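Local coordinates for YusO protein (Bacillus subtilis, PDB 1S3J) that represses the multidrug resistance operon mdtRP by binding its promoter region directly, acting as a homodimeric transcriptional regulator of the MarR family, at residues 21-35 / 107-119. Sequence-based numbering, arbitrary orientation.
Sequences KIQPEMLESMEKQGV and EVLAGRKAIMARY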
loop_
_atom_site.group_PDB
_atom_site.type_symbol
_atom_site.label_atom_id
_atom_site.label_comp_id
_atom_site.label_asym_id
_atom_site.label_seq_id
_atom_site.Cartn_x
_atom_site.Cartn_y
_atom_site.Cartn_z
ATOM N N LYS A 21 -10.649 -2.542 1.216
ATOM C CA LYS A 21 -11.864 -1.775 0.941
ATOM C C LYS A 21 -11.588 -0.366 0.408
ATOM O O LYS A 21 -12.383 0.176 -0.366
ATOM C CB LYS A 21 -12.680 -1.661 2.224
ATOM C CG LYS A 21 -14.145 -1.994 2.073
ATOM C CD LYS A 21 -14.861 -1.864 3.431
ATOM C CE LYS A 21 -14.593 -3.046 4.395
ATOM N NZ LYS A 21 -15.234 -4.324 3.956
ATOM N N ILE A 22 -10.485 0.239 0.843
ATOM C CA ILE A 22 -10.221 1.648 0.558
ATOM C C ILE A 22 -9.275 1.795 -0.619
ATOM O O ILE A 22 -9.428 2.721 -1.410
ATOM C CB ILE A 22 -9.669 2.387 1.804
ATOM C CG1 ILE A 22 -10.781 2.633 2.821
ATOM C CG2 ILE A 22 -9.068 3.751 1.440
ATOM C CD1 ILE A 22 -10.272 2.869 4.246
ATOM N N GLN A 23 -8.315 0.887 -0.742
ATOM C CA GLN A 23 -7.352 0.929 -1.843
ATOM C C GLN A 23 -8.005 0.913 -3.224
ATOM O O GLN A 23 -7.738 1.820 -4.009
ATOM C CB GLN A 23 -6.299 -0.175 -1.731
ATOM C CG GLN A 23 -5.123 0.019 -2.659
ATOM C CD GLN A 23 -4.972 -1.096 -3.687
ATOM O OE1 GLN A 23 -5.970 -1.605 -4.237
ATOM N NE2 GLN A 23 -3.720 -1.478 -3.955
ATOM N N PRO A 24 -8.854 -0.069 -3.535
ATOM C CA PRO A 24 -9.551 -0.067 -4.830
ATOM C C PRO A 24 -10.310 1.242 -5.088
ATOM O O PRO A 24 -10.298 1.731 -6.219
ATOM C CB PRO A 24 -10.532 -1.241 -4.713
ATOM C CG PRO A 24 -9.900 -2.143 -3.716
ATOM C CD PRO A 24 -9.231 -1.237 -2.717
ATOM N N GLU A 25 -10.936 1.805 -4.056
ATOM C CA GLU A 25 -11.689 3.044 -4.220
ATOM C C GLU A 25 -10.770 4.213 -4.566
ATOM O O GLU A 25 -11.114 5.043 -5.403
ATOM C CB GLU A 25 -12.503 3.364 -2.965
ATOM C CG GLU A 25 -13.988 3.527 -3.214
ATOM C CD GLU A 25 -14.763 3.784 -1.934
ATOM O OE1 GLU A 25 -14.540 3.063 -0.933
ATOM O OE2 GLU A 25 -15.602 4.709 -1.935
HETATM N N MSE A 26 -9.606 4.265 -3.921
HETATM C CA MSE A 26 -8.608 5.285 -4.212
HETATM C C MSE A 26 -8.118 5.109 -5.647
HETATM O O MSE A 26 -8.163 6.045 -6.427
HETATM C CB MSE A 26 -7.405 5.219 -3.257
HETATM C CG MSE A 26 -7.731 5.220 -1.766
HETATM SE SE MSE A 26 -7.634 6.970 -0.952
HETATM C CE MSE A 26 -9.249 7.574 -1.549
ATOM N N LEU A 27 -7.663 3.906 -5.987
ATOM C CA LEU A 27 -7.165 3.608 -7.341
ATOM C C LEU A 27 -8.169 3.922 -8.442
ATOM O O LEU A 27 -7.785 4.407 -9.490
ATOM C CB LEU A 27 -6.747 2.143 -7.477
ATOM C CG LEU A 27 -5.503 1.688 -6.706
ATOM C CD1 LEU A 27 -5.178 0.230 -7.037
ATOM C CD2 LEU A 27 -4.301 2.580 -6.978
ATOM N N GLU A 28 -9.447 3.649 -8.210
ATOM C CA GLU A 28 -10.466 3.862 -9.238
ATOM C C GLU A 28 -10.695 5.368 -9.444
ATOM O O GLU A 28 -10.887 5.820 -10.571
ATOM C CB GLU A 28 -11.766 3.119 -8.865
ATOM C CG GLU A 28 -12.971 3.346 -9.773
ATOM C CD GLU A 28 -14.297 3.068 -9.067
ATOM O OE1 GLU A 28 -15.266 3.846 -9.275
ATOM O OE2 GLU A 28 -14.377 2.081 -8.289
ATOM N N SER A 29 -10.659 6.128 -8.353
ATOM C CA SER A 29 -10.827 7.584 -8.388
ATOM C C SER A 29 -9.668 8.279 -9.104
ATOM O O SER A 29 -9.864 9.296 -9.776
ATOM C CB SER A 29 -10.940 8.137 -6.966
ATOM O OG SER A 29 -11.002 9.552 -6.969
HETATM N N MSE A 30 -8.467 7.733 -8.939
HETATM C CA MSE A 30 -7.264 8.250 -9.577
HETATM C C MSE A 30 -7.304 8.027 -11.084
HETATM O O MSE A 30 -6.978 8.928 -11.858
HETATM C CB MSE A 30 -6.041 7.494 -9.086
HETATM C CG MSE A 30 -5.675 7.707 -7.676
HETATM SE SE MSE A 30 -3.866 7.095 -7.463
HETATM C CE MSE A 30 -3.069 8.660 -8.056
ATOM N N GLU A 31 -7.659 6.799 -11.472
ATOM C CA GLU A 31 -7.679 6.377 -12.870
ATOM C C GLU A 31 -8.619 7.265 -13.681
ATOM O O GLU A 31 -8.307 7.605 -14.811
ATOM C CB GLU A 31 -8.095 4.893 -13.001
ATOM C CG GLU A 31 -6.955 3.890 -12.809
ATOM C CD GLU A 31 -7.436 2.438 -12.801
ATOM O OE1 GLU A 31 -8.145 2.030 -13.752
ATOM O OE2 GLU A 31 -7.100 1.696 -11.845
ATOM N N LYS A 32 -9.751 7.636 -13.086
ATOM C CA LYS A 32 -10.735 8.536 -13.706
ATOM C C LYS A 32 -10.196 9.960 -13.856
ATOM O O LYS A 32 -10.521 10.642 -14.820
ATOM C CB LYS A 32 -12.048 8.541 -12.888
ATOM C CG LYS A 32 -13.159 9.528 -13.356
ATOM C CD LYS A 32 -13.741 9.186 -14.751
ATOM C CE LYS A 32 -13.147 10.066 -15.891
ATOM N NZ LYS A 32 -13.970 10.057 -17.139
ATOM N N GLN A 33 -9.392 10.423 -12.900
ATOM C CA GLN A 33 -8.729 11.720 -13.038
ATOM C C GLN A 33 -7.450 11.623 -13.915
ATOM O O GLN A 33 -6.797 12.613 -14.173
ATOM C CB GLN A 33 -8.430 12.324 -11.657
ATOM C CG GLN A 33 -9.667 12.802 -10.873
ATOM C CD GLN A 33 -10.394 13.975 -11.545
ATOM O OE1 GLN A 33 -9.782 15.016 -11.853
ATOM N NE2 GLN A 33 -11.706 13.805 -11.776
ATOM N N GLY A 34 -7.116 10.425 -14.374
ATOM C CA GLY A 34 -6.053 10.220 -15.338
ATOM C C GLY A 34 -4.633 10.121 -14.799
ATOM O O GLY A 34 -3.697 9.980 -15.594
ATOM N N VAL A 35 -4.464 10.175 -13.480
ATOM C CA VAL A 35 -3.139 10.183 -12.859
ATOM C C VAL A 35 -2.862 8.869 -12.112
ATOM O O VAL A 35 -3.778 8.218 -11.603
ATOM C CB VAL A 35 -2.930 11.443 -11.921
ATOM C CG1 VAL A 35 -3.811 12.603 -12.359
ATOM C CG2 VAL A 35 -3.190 11.131 -10.463
ATOM N N GLU A 107 -8.282 18.252 -7.206
ATOM C CA GLU A 107 -9.405 17.384 -7.551
ATOM C C GLU A 107 -9.143 15.939 -7.111
ATOM O O GLU A 107 -10.019 15.278 -6.585
ATOM C CB GLU A 107 -9.654 17.433 -9.058
ATOM C CG GLU A 107 -10.179 18.769 -9.554
ATOM C CD GLU A 107 -10.449 18.793 -11.061
ATOM O OE1 GLU A 107 -9.954 17.908 -11.806
ATOM O OE2 GLU A 107 -11.168 19.722 -11.505
ATOM N N VAL A 108 -7.920 15.465 -7.311
ATOM C CA VAL A 108 -7.537 14.134 -6.886
ATOM C C VAL A 108 -7.554 14.044 -5.341
ATOM O O VAL A 108 -8.077 13.086 -4.771
ATOM C CB VAL A 108 -6.147 13.755 -7.441
ATOM C CG1 VAL A 108 -5.642 12.447 -6.830
ATOM C CG2 VAL A 108 -6.186 13.634 -8.973
ATOM N N LEU A 109 -7.003 15.052 -4.674
ATOM C CA LEU A 109 -6.905 15.034 -3.212
ATOM C C LEU A 109 -8.300 15.105 -2.548
ATOM O O LEU A 109 -8.570 14.394 -1.576
ATOM C CB LEU A 109 -6.026 16.189 -2.728
ATOM C CG LEU A 109 -5.372 16.053 -1.349
ATOM C CD1 LEU A 109 -4.204 15.066 -1.379
ATOM C CD2 LEU A 109 -4.904 17.433 -0.852
ATOM N N ALA A 110 -9.173 15.957 -3.084
ATOM C CA ALA A 110 -10.538 16.085 -2.585
ATOM C C ALA A 110 -11.283 14.775 -2.762
ATOM O O ALA A 110 -12.007 14.364 -1.869
ATOM C CB ALA A 110 -11.274 17.234 -3.282
ATOM N N GLY A 111 -11.093 14.117 -3.904
ATOM C CA GLY A 111 -11.608 12.781 -4.118
ATOM C C GLY A 111 -11.160 11.797 -3.039
ATOM O O GLY A 111 -11.980 11.029 -2.512
ATOM N N ARG A 112 -9.864 11.813 -2.714
ATOM C CA ARG A 112 -9.303 10.951 -1.665
ATOM C C ARG A 112 -9.859 11.294 -0.282
ATOM O O ARG A 112 -10.075 10.408 0.542
ATOM C CB ARG A 112 -7.773 11.055 -1.592
ATOM C CG ARG A 112 -7.021 10.388 -2.725
ATOM C CD ARG A 112 -5.503 10.593 -2.635
ATOM N NE ARG A 112 -4.744 9.464 -3.178
ATOM C CZ ARG A 112 -4.202 8.486 -2.470
ATOM N NH1 ARG A 112 -4.313 8.449 -1.150
ATOM N NH2 ARG A 112 -3.542 7.522 -3.085
ATOM N N LYS A 113 -10.048 12.587 -0.031
ATOM C CA LYS A 113 -10.499 13.057 1.269
ATOM C C LYS A 113 -11.940 12.590 1.481
ATOM O O LYS A 113 -12.263 12.050 2.524
ATOM C CB LYS A 113 -10.387 14.589 1.355
ATOM C CG LYS A 113 -11.129 15.241 2.520
ATOM C CD LYS A 113 -11.046 16.780 2.475
ATOM C CE LYS A 113 -11.415 17.394 3.827
ATOM N NZ LYS A 113 -12.373 16.536 4.599
ATOM N N ALA A 114 -12.776 12.770 0.461
ATOM C CA ALA A 114 -14.171 12.409 0.521
ATOM C C ALA A 114 -14.359 10.920 0.766
ATOM O O ALA A 114 -15.267 10.534 1.492
ATOM C CB ALA A 114 -14.882 12.841 -0.757
ATOM N N ILE A 115 -13.512 10.085 0.169
ATOM C CA ILE A 115 -13.540 8.641 0.448
ATOM C C ILE A 115 -13.193 8.324 1.914
ATOM O O ILE A 115 -13.902 7.579 2.585
ATOM C CB ILE A 115 -12.581 7.883 -0.494
ATOM C CG1 ILE A 115 -13.228 7.721 -1.869
ATOM C CG2 ILE A 115 -12.217 6.505 0.074
ATOM C CD1 ILE A 115 -12.270 7.334 -2.990
HETATM N N MSE A 116 -12.106 8.896 2.402
HETATM C CA MSE A 116 -11.651 8.657 3.775
HETATM C C MSE A 116 -12.693 9.110 4.778
HETATM O O MSE A 116 -12.967 8.419 5.744
HETATM C CB MSE A 116 -10.329 9.394 4.050
HETATM C CG MSE A 116 -9.697 9.053 5.405
HETATM SE SE MSE A 116 -9.330 7.141 5.633
HETATM C CE MSE A 116 -8.786 6.694 3.870
ATOM N N ALA A 117 -13.286 10.273 4.514
ATOM C CA ALA A 117 -14.218 10.910 5.434
ATOM C C ALA A 117 -15.535 10.151 5.546
ATOM O O ALA A 117 -16.267 10.365 6.496
ATOM C CB ALA A 117 -14.481 12.374 5.023
ATOM N N ARG A 118 -15.844 9.281 4.588
ATOM C CA ARG A 118 -17.012 8.408 4.722
ATOM C C ARG A 118 -16.770 7.385 5.818
ATOM O O ARG A 118 -17.684 7.018 6.547
ATOM C CB ARG A 118 -17.343 7.684 3.414
ATOM C CG ARG A 118 -18.078 8.557 2.401
ATOM C CD ARG A 118 -18.830 7.795 1.293
ATOM N NE ARG A 118 -18.537 6.359 1.241
ATOM C CZ ARG A 118 -17.512 5.805 0.578
ATOM N NH1 ARG A 118 -16.638 6.553 -0.092
ATOM N NH2 ARG A 118 -17.354 4.482 0.596
ATOM N N TYR A 119 -15.533 6.924 5.926
ATOM C CA TYR A 119 -15.165 6.008 6.994
ATOM C C TYR A 119 -15.015 6.751 8.309
ATOM O O TYR A 119 -15.588 6.352 9.300
ATOM C CB TYR A 119 -13.899 5.238 6.647
ATOM C CG TYR A 119 -14.052 4.364 5.440
ATOM C CD1 TYR A 119 -14.392 3.025 5.559
ATOM C CD2 TYR A 119 -13.858 4.877 4.168
ATOM C CE1 TYR A 119 -14.542 2.226 4.422
ATOM C CE2 TYR A 119 -14.003 4.097 3.039
ATOM C CZ TYR A 119 -14.345 2.782 3.163
ATOM O OH TYR A 119 -14.477 2.016 2.027
HETATM O O HOH W 1 -8.856 10.981 -6.096
#
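Glu25 grips Arg118 and Tyr119 with its two carboxylate oxygens where segments 21-32 and 107-119 of helices 4-32 and 99-120 run nearly antiparallel, their axes at 155°, in a MarR-family winged-helix repressor. The pair is a worked example of a salt bridge bordering apolar helix packing. Glu25 OE2 accepts Arg118 NH1 at 2.8 Å on the syn side but out of the carboxylate plane, in a bent bond, and NH2 adds a weak bond to the same oxygen; with carboxylate and guanidinium planes 46° apart, the salt bridge is skewed. The second oxygen, OE1, receives the hydroxyl of Tyr119 nearly along its C-O axis. With both oxygens engaged by different residues, rotation of the carboxylate is probably restricted.

The tyrosine ring that reaches Glu25 also offers a face to Ile22, whose CG1 sits 3.8 Å from the ring centroid in a CH-pi contact. CG2 of Ile22, anti to the backbone N, faces the methyl of the selenomethionine Met116. Met26, also selenomethionine, bends at chi2 (-96°) and chi3, pressing CE on Ile115 CD1 in a tight 3.4 Å methyl contact, while SE lies over one face of the Arg112 guanidinium, 3.6 Å from NH1. Tyr119 and Met116 also pack against Ala142 and Gln12 of the second subunit, so this seam adjoins the dimer interface.

Toward the other end, Val108 CG2 meets Gln33 CB, and Gln33 OE1 is held by Lys104. Gly111 lies opposite Ser29, and beside them one water bridges the helices, bonded to Ser29 OG at 2.7 Å and donating to Val108 O at 2.6 Å.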